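Side-chain contacts in catalase (Pseudomonas syringae, PDB 1M7S), which decomposes hydrogen peroxide into water and oxygen with a heme cofactor, protecting cells from the toxic effects of the peroxide: residues 170-173 with 174-177; 372-376 with 377-381; 408-411 with 412-416; 448-451 with 452-455. All blocks are in the same frame, centred on the assembly; numbering follows the deposited sequence.

Contact 1: 170-173 with 174-177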
loop_
_atom_site.group_PDB
_atom_site.type_symbol
_atom_site.label_atom_id
_atom_site.label_comp_id
_atom_site.label_asym_id
_atom_site.label_seq_id
_atom_site.Cartn_x
_atom_site.Cartn_y
_atom_site.Cartn_z
ATOM N N ARG A 170 20.095 13.039 32.116
ATOM C CA ARG A 170 20.014 11.789 32.931
ATOM C C ARG A 170 19.977 10.566 32.029
ATOM O O ARG A 170 20.696 9.583 32.274
ATOM C CB ARG A 170 18.715 11.909 33.771
ATOM C CG ARG A 170 18.570 10.727 34.759
ATOM C CD ARG A 170 17.111 10.631 35.266
ATOM N NE ARG A 170 17.176 9.682 36.384
ATOM C CZ ARG A 170 17.316 8.354 36.431
ATOM N NH1 ARG A 170 17.270 7.563 35.377
ATOM N NH2 ARG A 170 17.450 7.840 37.658
ATOM N N THR A 171 19.152 10.541 30.995
ATOM C CA THR A 171 19.083 9.339 30.156
ATOM C C THR A 171 20.304 9.123 29.286
ATOM O O THR A 171 20.677 7.970 29.009
ATOM C CB THR A 171 17.752 9.242 29.392
ATOM O OG1 THR A 171 16.734 9.455 30.425
ATOM C CG2 THR A 171 17.539 7.893 28.744
ATOM N N LEU A 172 21.023 10.155 28.824
ATOM C CA LEU A 172 22.291 9.942 28.149
ATOM C C LEU A 172 23.312 9.333 29.101
ATOM O O LEU A 172 24.169 8.549 28.696
ATOM C CB LEU A 172 22.868 11.297 27.643
ATOM C CG LEU A 172 22.043 11.819 26.459
ATOM C CD1 LEU A 172 22.453 13.272 26.236
ATOM C CD2 LEU A 172 22.321 10.908 25.260
ATOM N N THR A 173 23.217 9.605 30.386
ATOM C CA THR A 173 24.115 8.989 31.398
ATOM C C THR A 173 23.808 7.508 31.456
ATOM O O THR A 173 24.747 6.685 31.384
ATOM C CB THR A 173 23.852 9.654 32.771
ATOM O OG1 THR A 173 24.265 11.011 32.624
ATOM C CG2 THR A 173 24.606 9.048 33.948
ATOM N N LEU A 174 22.533 7.102 31.417
ATOM C CA LEU A 174 22.263 5.663 31.364
ATOM C C LEU A 174 22.772 5.018 30.067
ATOM O O LEU A 174 23.379 3.955 30.005
ATOM C CB LEU A 174 20.718 5.417 31.351
ATOM C CG LEU A 174 20.000 5.696 32.668
ATOM C CD1 LEU A 174 18.483 5.512 32.451
ATOM C CD2 LEU A 174 20.421 4.760 33.809
ATOM N N LEU A 175 22.510 5.698 28.948
ATOM C CA LEU A 175 22.889 5.213 27.621
ATOM C C LEU A 175 24.381 4.890 27.495
ATOM O O LEU A 175 24.713 3.835 26.940
ATOM C CB LEU A 175 22.483 6.207 26.507
ATOM C CG LEU A 175 22.927 5.743 25.086
ATOM C CD1 LEU A 175 22.127 4.515 24.631
ATOM C CD2 LEU A 175 22.723 6.894 24.105
ATOM N N TYR A 176 25.244 5.760 28.003
ATOM C CA TYR A 176 26.684 5.605 27.865
ATOM C C TYR A 176 27.274 4.797 29.011
ATOM O O TYR A 176 28.451 4.462 28.986
ATOM C CB TYR A 176 27.416 6.974 27.689
ATOM C CG TYR A 176 27.126 7.447 26.264
ATOM C CD1 TYR A 176 26.186 8.445 26.036
ATOM C CD2 TYR A 176 27.801 6.832 25.195
ATOM C CE1 TYR A 176 25.934 8.833 24.717
ATOM C CE2 TYR A 176 27.537 7.239 23.891
ATOM C CZ TYR A 176 26.601 8.228 23.675
ATOM O OH TYR A 176 26.289 8.624 22.391
ATOM N N SER A 177 26.508 4.419 30.004
ATOM C CA SER A 177 26.946 3.533 31.080
ATOM C C SER A 177 26.843 2.121 30.496
ATOM O O SER A 177 26.287 1.889 29.417
ATOM C CB SER A 177 26.020 3.624 32.297
ATOM O OG SER A 177 24.838 2.864 32.060
#

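Contact 2: 372-376 with 377-381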
loop_
_atom_site.group_PDB
_atom_site.type_symbol
_atom_site.label_atom_id
_atom_site.label_comp_id
_atom_site.label_asym_id
_atom_site.label_seq_id
_atom_site.Cartn_x
_atom_site.Cartn_y
_atom_site.Cartn_z
ATOM N N SER A 372 -25.081 -8.772 9.038
ATOM C CA SER A 372 -25.976 -7.659 9.337
ATOM C C SER A 372 -25.952 -6.517 8.365
ATOM O O SER A 372 -24.988 -6.184 7.657
ATOM C CB SER A 372 -25.667 -7.197 10.785
ATOM O OG SER A 372 -26.437 -6.047 11.106
ATOM N N GLY A 373 -27.055 -5.755 8.329
ATOM C CA GLY A 373 -27.230 -4.534 7.548
ATOM C C GLY A 373 -26.913 -3.314 8.436
ATOM O O GLY A 373 -26.754 -2.174 7.977
ATOM N N VAL A 374 -26.795 -3.532 9.739
ATOM C CA VAL A 374 -26.523 -2.497 10.713
ATOM C C VAL A 374 -25.028 -2.335 11.057
ATOM O O VAL A 374 -24.495 -3.027 11.931
ATOM C CB VAL A 374 -27.315 -2.729 12.014
ATOM C CG1 VAL A 374 -27.103 -1.632 13.041
ATOM C CG2 VAL A 374 -28.804 -2.891 11.674
ATOM N N ASN A 375 -24.435 -1.337 10.421
ATOM C CA ASN A 375 -23.012 -1.005 10.687
ATOM C C ASN A 375 -22.894 0.450 11.185
ATOM O O ASN A 375 -21.928 1.217 11.014
ATOM C CB ASN A 375 -22.229 -1.211 9.385
ATOM C CG ASN A 375 -22.764 -0.359 8.258
ATOM O OD1 ASN A 375 -23.832 0.289 8.369
ATOM N ND2 ASN A 375 -22.118 -0.304 7.107
ATOM N N TYR A 376 -23.969 0.846 11.903
ATOM C CA TYR A 376 -24.074 2.185 12.482
ATOM C C TYR A 376 -24.656 2.086 13.900
ATOM O O TYR A 376 -25.276 1.068 14.291
ATOM C CB TYR A 376 -24.929 3.077 11.588
ATOM C CG TYR A 376 -26.314 2.528 11.284
ATOM C CD1 TYR A 376 -27.384 2.750 12.142
ATOM C CD2 TYR A 376 -26.515 1.781 10.129
ATOM C CE1 TYR A 376 -28.648 2.247 11.842
ATOM C CE2 TYR A 376 -27.765 1.255 9.822
ATOM C CZ TYR A 376 -28.821 1.498 10.704
ATOM O OH TYR A 376 -30.064 0.978 10.391
ATOM N N GLU A 377 -24.396 3.116 14.704
ATOM C CA GLU A 377 -24.881 3.190 16.100
ATOM C C GLU A 377 -25.147 4.679 16.338
ATOM O O GLU A 377 -24.387 5.535 15.877
ATOM C CB GLU A 377 -23.844 2.701 17.096
ATOM C CG GLU A 377 -24.252 2.453 18.517
ATOM C CD GLU A 377 -24.597 3.700 19.315
ATOM O OE1 GLU A 377 -24.014 4.791 19.088
ATOM O OE2 GLU A 377 -25.549 3.585 20.127
ATOM N N PRO A 378 -26.287 5.002 16.928
ATOM C CA PRO A 378 -27.259 4.095 17.462
ATOM C C PRO A 378 -28.248 3.446 16.489
ATOM O O PRO A 378 -28.453 3.934 15.399
ATOM C CB PRO A 378 -28.077 4.952 18.487
ATOM C CG PRO A 378 -28.003 6.293 17.817
ATOM C CD PRO A 378 -26.659 6.420 17.125
ATOM N N SER A 379 -28.764 2.271 16.836
ATOM C CA SER A 379 -29.762 1.592 16.003
ATOM C C SER A 379 -30.856 1.023 16.905
ATOM O O SER A 379 -30.514 0.470 17.950
ATOM C CB SER A 379 -29.184 0.441 15.174
ATOM O OG SER A 379 -30.198 -0.491 14.768
ATOM N N ARG A 380 -32.125 1.112 16.482
ATOM C CA ARG A 380 -33.152 0.490 17.326
ATOM C C ARG A 380 -33.434 -0.938 16.853
ATOM O O ARG A 380 -34.091 -1.736 17.540
ATOM C CB ARG A 380 -34.389 1.363 17.415
ATOM C CG ARG A 380 -35.278 1.474 16.199
ATOM C CD ARG A 380 -36.456 2.407 16.459
ATOM N NE ARG A 380 -36.059 3.810 16.597
ATOM C CZ ARG A 380 -35.995 4.459 17.757
ATOM N NH1 ARG A 380 -36.357 3.848 18.876
ATOM N NH2 ARG A 380 -35.609 5.722 17.764
ATOM N N LEU A 381 -32.893 -1.303 15.690
ATOM C CA LEU A 381 -33.053 -2.657 15.182
ATOM C C LEU A 381 -31.976 -3.583 15.689
ATOM O O LEU A 381 -32.255 -4.717 16.098
ATOM C CB LEU A 381 -33.053 -2.676 13.651
ATOM C CG LEU A 381 -33.921 -1.600 12.998
ATOM C CD1 LEU A 381 -33.597 -1.531 11.522
ATOM C CD2 LEU A 381 -35.403 -1.828 13.264
#

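Contact 3: 408-411 with 412-416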
loop_
_atom_site.group_PDB
_atom_site.type_symbol
_atom_site.label_atom_id
_atom_site.label_comp_id
_atom_site.label_asym_id
_atom_site.label_seq_id
_atom_site.Cartn_x
_atom_site.Cartn_y
_atom_site.Cartn_z
ATOM N N ARG A 408 8.631 23.057 36.129
ATOM C CA ARG A 408 9.705 22.596 36.993
ATOM C C ARG A 408 10.621 21.716 36.120
ATOM O O ARG A 408 10.038 20.774 35.560
ATOM C CB ARG A 408 9.128 21.692 38.105
ATOM C CG ARG A 408 8.437 22.500 39.202
ATOM C CD ARG A 408 7.694 21.552 40.164
ATOM N NE ARG A 408 6.514 20.982 39.510
ATOM C CZ ARG A 408 5.619 20.157 39.989
ATOM N NH1 ARG A 408 5.738 19.690 41.213
ATOM N NH2 ARG A 408 4.603 19.736 39.216
ATOM N N GLU A 409 11.868 22.073 35.871
ATOM C CA GLU A 409 12.652 21.153 34.996
ATOM C C GLU A 409 13.654 20.276 35.710
ATOM O O GLU A 409 13.875 19.120 35.286
ATOM C CB GLU A 409 13.405 22.047 34.007
ATOM C CG GLU A 409 12.504 22.690 32.945
ATOM C CD GLU A 409 13.393 23.215 31.830
ATOM O OE1 GLU A 409 13.925 22.448 30.984
ATOM O OE2 GLU A 409 13.592 24.456 31.829
ATOM N N GLN A 410 14.391 20.856 36.667
ATOM C CA GLN A 410 15.443 20.127 37.405
ATOM C C GLN A 410 16.232 19.184 36.497
ATOM O O GLN A 410 16.302 17.958 36.671
ATOM C CB GLN A 410 14.767 19.375 38.563
ATOM C CG GLN A 410 15.829 18.877 39.562
ATOM C CD GLN A 410 15.209 17.881 40.535
ATOM O OE1 GLN A 410 15.176 16.669 40.335
ATOM N NE2 GLN A 410 14.676 18.493 41.620
ATOM N N ASN A 411 16.915 19.754 35.491
ATOM C CA ASN A 411 17.548 18.882 34.496
ATOM C C ASN A 411 18.796 18.162 34.880
ATOM O O ASN A 411 19.185 17.275 34.091
ATOM C CB ASN A 411 17.887 19.685 33.216
ATOM C CG ASN A 411 16.635 20.186 32.535
ATOM O OD1 ASN A 411 15.601 19.511 32.416
ATOM N ND2 ASN A 411 16.730 21.415 32.090
ATOM N N PHE A 412 19.458 18.520 35.958
ATOM C CA PHE A 412 20.756 17.921 36.268
ATOM C C PHE A 412 20.846 17.107 37.549
ATOM O O PHE A 412 21.771 16.293 37.681
ATOM C CB PHE A 412 21.836 19.051 36.297
ATOM C CG PHE A 412 21.709 19.988 35.125
ATOM C CD1 PHE A 412 21.155 21.251 35.284
ATOM C CD2 PHE A 412 22.034 19.552 33.851
ATOM C CE1 PHE A 412 20.976 22.100 34.191
ATOM C CE2 PHE A 412 21.866 20.421 32.764
ATOM C CZ PHE A 412 21.343 21.686 32.924
ATOM N N LYS A 413 19.964 17.259 38.527
ATOM C CA LYS A 413 20.097 16.640 39.840
ATOM C C LYS A 413 20.109 15.129 39.859
ATOM O O LYS A 413 20.996 14.443 40.362
ATOM C CB LYS A 413 18.984 17.144 40.804
ATOM C CG LYS A 413 19.156 16.585 42.219
ATOM C CD LYS A 413 17.961 16.874 43.096
ATOM C CE LYS A 413 18.273 16.639 44.581
ATOM N NZ LYS A 413 17.553 17.712 45.359
ATOM N N GLN A 414 19.133 14.550 39.128
ATOM C CA GLN A 414 18.978 13.093 39.083
ATOM C C GLN A 414 20.115 12.456 38.303
ATOM O O GLN A 414 20.541 11.332 38.603
ATOM C CB GLN A 414 17.587 12.737 38.541
ATOM C CG GLN A 414 16.545 12.723 39.675
ATOM C CD GLN A 414 15.200 12.140 39.223
ATOM O OE1 GLN A 414 15.200 11.459 38.191
ATOM N NE2 GLN A 414 14.117 12.416 39.974
ATOM N N ALA A 415 20.632 13.190 37.315
ATOM C CA ALA A 415 21.756 12.686 36.521
ATOM C C ALA A 415 22.995 12.605 37.412
ATOM O O ALA A 415 23.771 11.671 37.279
ATOM C CB ALA A 415 22.044 13.662 35.373
ATOM N N GLY A 416 23.212 13.633 38.247
ATOM C CA GLY A 416 24.326 13.587 39.223
ATOM C C GLY A 416 24.121 12.461 40.238
ATOM O O GLY A 416 25.080 11.734 40.608
HETATM O O HOH W 1 14.901 14.475 42.044
HETATM O O HOH W 2 16.771 15.640 38.222
HETATM O O HOH W 3 18.789 15.002 35.981
#

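Contact 4: 448-451 with 452-455. Unlike the reference sequence in segment 452-455: Tyr452 (reference Val).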
loop_
_atom_site.group_PDB
_atom_site.type_symbol
_atom_site.label_atom_id
_atom_site.label_comp_id
_atom_site.label_asym_id
_atom_site.label_seq_id
_atom_site.Cartn_x
_atom_site.Cartn_y
_atom_site.Cartn_z
ATOM N N ILE A 448 29.025 22.649 25.374
ATOM C CA ILE A 448 27.708 22.812 26.028
ATOM C C ILE A 448 27.280 21.481 26.646
ATOM O O ILE A 448 26.768 21.424 27.768
ATOM C CB ILE A 448 26.687 23.341 25.048
ATOM C CG1 ILE A 448 26.928 24.858 24.806
ATOM C CG2 ILE A 448 25.256 23.101 25.580
ATOM C CD1 ILE A 448 25.998 25.268 23.634
ATOM N N MET A 449 27.433 20.398 25.894
ATOM C CA MET A 449 27.165 19.060 26.414
ATOM C C MET A 449 27.966 18.817 27.683
ATOM O O MET A 449 27.398 18.247 28.635
ATOM C CB MET A 449 27.538 17.988 25.393
ATOM C CG MET A 449 26.501 17.786 24.283
ATOM S SD MET A 449 24.782 17.511 24.762
ATOM C CE MET A 449 24.946 16.164 25.924
ATOM N N LEU A 450 29.254 19.144 27.665
ATOM C CA LEU A 450 30.115 18.948 28.846
ATOM C C LEU A 450 29.644 19.735 30.044
ATOM O O LEU A 450 29.716 19.288 31.203
ATOM C CB LEU A 450 31.556 19.336 28.436
ATOM C CG LEU A 450 32.236 18.294 27.531
ATOM C CD1 LEU A 450 33.608 18.803 27.082
ATOM C CD2 LEU A 450 32.354 16.904 28.146
ATOM N N SER A 451 29.122 20.942 29.794
ATOM C CA SER A 451 28.607 21.782 30.887
ATOM C C SER A 451 27.435 21.094 31.568
ATOM O O SER A 451 27.275 21.180 32.802
ATOM C CB SER A 451 28.247 23.194 30.414
ATOM O OG SER A 451 27.028 23.284 29.692
ATOM N N TYR A 452 26.602 20.400 30.769
ATOM C CA TYR A 452 25.493 19.644 31.375
ATOM C C TYR A 452 25.993 18.566 32.299
ATOM O O TYR A 452 25.501 18.392 33.415
ATOM C CB TYR A 452 24.584 19.045 30.293
ATOM C CG TYR A 452 23.948 20.096 29.383
ATOM C CD1 TYR A 452 23.462 19.685 28.132
ATOM C CD2 TYR A 452 23.736 21.407 29.772
ATOM C CE1 TYR A 452 22.842 20.603 27.303
ATOM C CE2 TYR A 452 23.144 22.338 28.936
ATOM C CZ TYR A 452 22.683 21.923 27.696
ATOM O OH TYR A 452 22.098 22.819 26.845
ATOM N N LEU A 453 27.019 17.812 31.907
ATOM C CA LEU A 453 27.598 16.744 32.688
ATOM C C LEU A 453 28.303 17.315 33.920
ATOM O O LEU A 453 28.204 16.770 35.024
ATOM C CB LEU A 453 28.581 15.963 31.818
ATOM C CG LEU A 453 28.016 15.370 30.506
ATOM C CD1 LEU A 453 29.099 14.476 29.877
ATOM C CD2 LEU A 453 26.753 14.585 30.835
ATOM N N TYR A 454 28.954 18.447 33.711
ATOM C CA TYR A 454 29.672 19.114 34.836
ATOM C C TYR A 454 28.697 19.620 35.862
ATOM O O TYR A 454 28.979 19.641 37.067
ATOM C CB TYR A 454 30.469 20.320 34.280
ATOM C CG TYR A 454 31.436 20.862 35.340
ATOM C CD1 TYR A 454 32.699 20.316 35.454
ATOM C CD2 TYR A 454 31.033 21.871 36.199
ATOM C CE1 TYR A 454 33.594 20.777 36.431
ATOM C CE2 TYR A 454 31.922 22.308 37.188
ATOM C CZ TYR A 454 33.187 21.775 37.266
ATOM O OH TYR A 454 34.054 22.226 38.250
ATOM N N LYS A 455 27.527 20.056 35.424
ATOM C CA LYS A 455 26.519 20.564 36.371
ATOM C C LYS A 455 25.877 19.412 37.119
ATOM O O LYS A 455 25.534 19.599 38.288
ATOM C CB LYS A 455 25.543 21.435 35.597
ATOM C CG LYS A 455 24.396 22.014 36.399
ATOM C CD LYS A 455 24.901 23.021 37.431
ATOM C CE LYS A 455 23.651 23.726 37.970
ATOM N NZ LYS A 455 23.828 24.212 39.347
#

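Contact 1: 170-173 with 174-177
Tyr176 folds back along helix 169-176 onto Leu172, one turn earlier. Its CG stands anti to the carbonyl carbon (chi1 -74°), which lays the ring beside the preceding turn. CB passes close to Leu172 O, and CD1 closes on that oxygen to 3.3 Å, so the carbonyl meets the ring at its edge, near its plane. The same oxygen accepts the helical bond from Tyr176 N at 3.1 Å. Farther out, CE1 rests on Leu172 CD2 at 4.2 Å, while Leu175 CG lies 4.3 Å above one face of the ring, shifted toward the rim. At the tip, OH is hydrogen-bonded to Ser437 OG and Arg158 NH2, and the ring stacks with Phe434 of helix 424-438.

Leu172 also packs against Leu175, their CD2 methyls 4.2 Å apart. On another flank the extended Arg170 brings NH1 to 3.8 Å from Leu174 CD1, which lies at the guanidinium edge. NH1 itself is held by Thr128 OG1, and NE bonds weakly to Gln414 OE1 of helix 413-421.

At the far end Ser177 turns OG back to Leu174 O, a bond of 2.7 Å, and its backbone N bonds to the same carbonyl; OG is also bonded to Glu179 N. The side chain of Thr171 stands about 7 Å from that of Asn124, a predicted active-site residue. The arrangement is that of a buried helix ending in a serine side-chain bond to backbone, set between the distal heme side and the C-terminal helices of the catalase fold.

Contact 2: 372-376 with 377-381
Tyr376 lays the CD1 edge of its ring against the carbonyl of Pro378, whose O lies in the ring plane 3.6 Å from CD1. The turn belongs to the long, irregular wrapping loop of the catalase fold, between helix 323-339 and strand 401-402, and it folds back on itself at a cis peptide bond before Pro378. Buried by the contact, Pro378 O has no polar partner in the model, and the ring CH groups are its nearest company from residues 372-376.

The ring reaches this place because CG stands between the backbone N and the carbonyl carbon (chi1 55°), a crowded position that holds the side chain over its own turn. Val374 CG1 then sits 4.2 Å above the middle of one face. From the returning limb of the loop Ser379 CB touches both, 3.6 Å from Val374 CG1 and 3.8 Å from Tyr376 CE1. The phenol tip comes only loosely near Leu381, OH to CD1 4.5 Å; its firm partner is Asp160 of a second subunit, which is also a polar partner of Ser379.

Other groups here also look outward into the tetramer. Glu377 OE1 forms a salt bridge with Lys136 of the second subunit and accepts hydrogen bonds from Asn15 and Gln16 of a third, so one carboxylate oxygen ties three chains together.

Two ST turns brace the loop at its ends. Val374 N donates to Ser372 OG at 2.9 Å. Ser379 OG, bonded also to Glu382 N, accepts from Leu381 N at 3.0 Å, a clearly bent bond with an N-H...O angle of 130°.

Contact 3: 408-411 with 412-416
Asn411 sets its CB squarely over the Phe412 ring, 3.9 Å from the centroid and only 6° off the ring normal, a CH-pi contact between neighbours in sequence. Phe412 attains this by turning CG anti to its carbonyl carbon (chi1 -45°), which swings the ring back under Asn411; CG also approaches Asn411 C to 3.4 Å. The amide of Asn411 is held from two ends: ND2 donates to Glu409 OE1 at 3.2 Å, arriving from above the carboxylate plane, and OD1 accepts from Arg132, which also forms a salt bridge with Glu409 OE1. Ala415 and Phe412 pack on Thr169 of helix 169-176.

The junction marks the entry into helix 413-421, the first helix of the C-terminal helical region. Here waters bridge the carbonyls of the approach to the amides of the opening turn. One water donates to both Gln410 O and Gln410 OE1 and accepts from Gln414 N at 2.8 Å, while another links Asn411 O weakly to Ala415 N.

Looser packing accompanies these waters. The extended Gln410 crosses Lys413 with CG 3.8 Å from Lys413 CB, an apolar overlap that leaves the lysine chain running on toward the exposed side. Gln410 OE1 has a further water, which donates to it and in turn accepts from Gln414 NE2 at 3.0 Å; Gln414 OE1 is anchored by Ile278 N.

Contact 4: 448-451 with 452-455
Ile448 O is gripped by two donors, Ser451 OG at 2.7 Å and Tyr452 N at 3.2 Å, while the Tyr452 ring spreads a face over it, the oxygen 3.5 Å above the ring plane near its centre. Ser451 reaches back to that carbonyl because its OG stands between the backbone N and the carbonyl carbon (chi1 76°), so the hydroxyl is satisfied within its own helix.

The Ile448 and Tyr452 side chains run alongside each other in the same direction, and the isoleucine CG2 rests against the phenol end, 3.5 Å from Tyr452 CZ. The phenol OH is bonded to Ser163 O. Met449 approaches the ring from another direction, a Met-aromatic contact with SD 5.3 Å from the Tyr452 centroid and 68° off the normal. Leu450 CD2 and Leu453 CD1, at 4.4 Å, make a looser apolar pair.

Helix 443-456 is thus packed on several sides: Tyr452 and Leu453 lean on Thr169 of helix 169-176, Leu450 and Tyr454 meet helices 458-467 and 472-480, and Ile448 touches Arg380 of a second subunit.

Contacts 1, 3 and 4 gather in one helical region with centres 12 to 13 Å apart, whereas contact 2 lies over 50 Å away in the wrapping loop, at a subunit interface. Contact 1 is wholly buried and contact 4 mostly so; contact 3 opens to solvent at Gln410 and Lys413. Leu172 CD1 touches Met449 CE of contact 4 at 3.8 Å, and Arg170 packs on Ala415 of contact 3. Phe412 joins contacts 3 and 4, with CE2 3.7 Å from Tyr452 CD2. Chemistry follows place: contacts 1 and 4 combine helical bonds with apolar and aromatic packing, contact 3 uses water at a helix start, and irregular contact 2 directs several polar groups to other subunits.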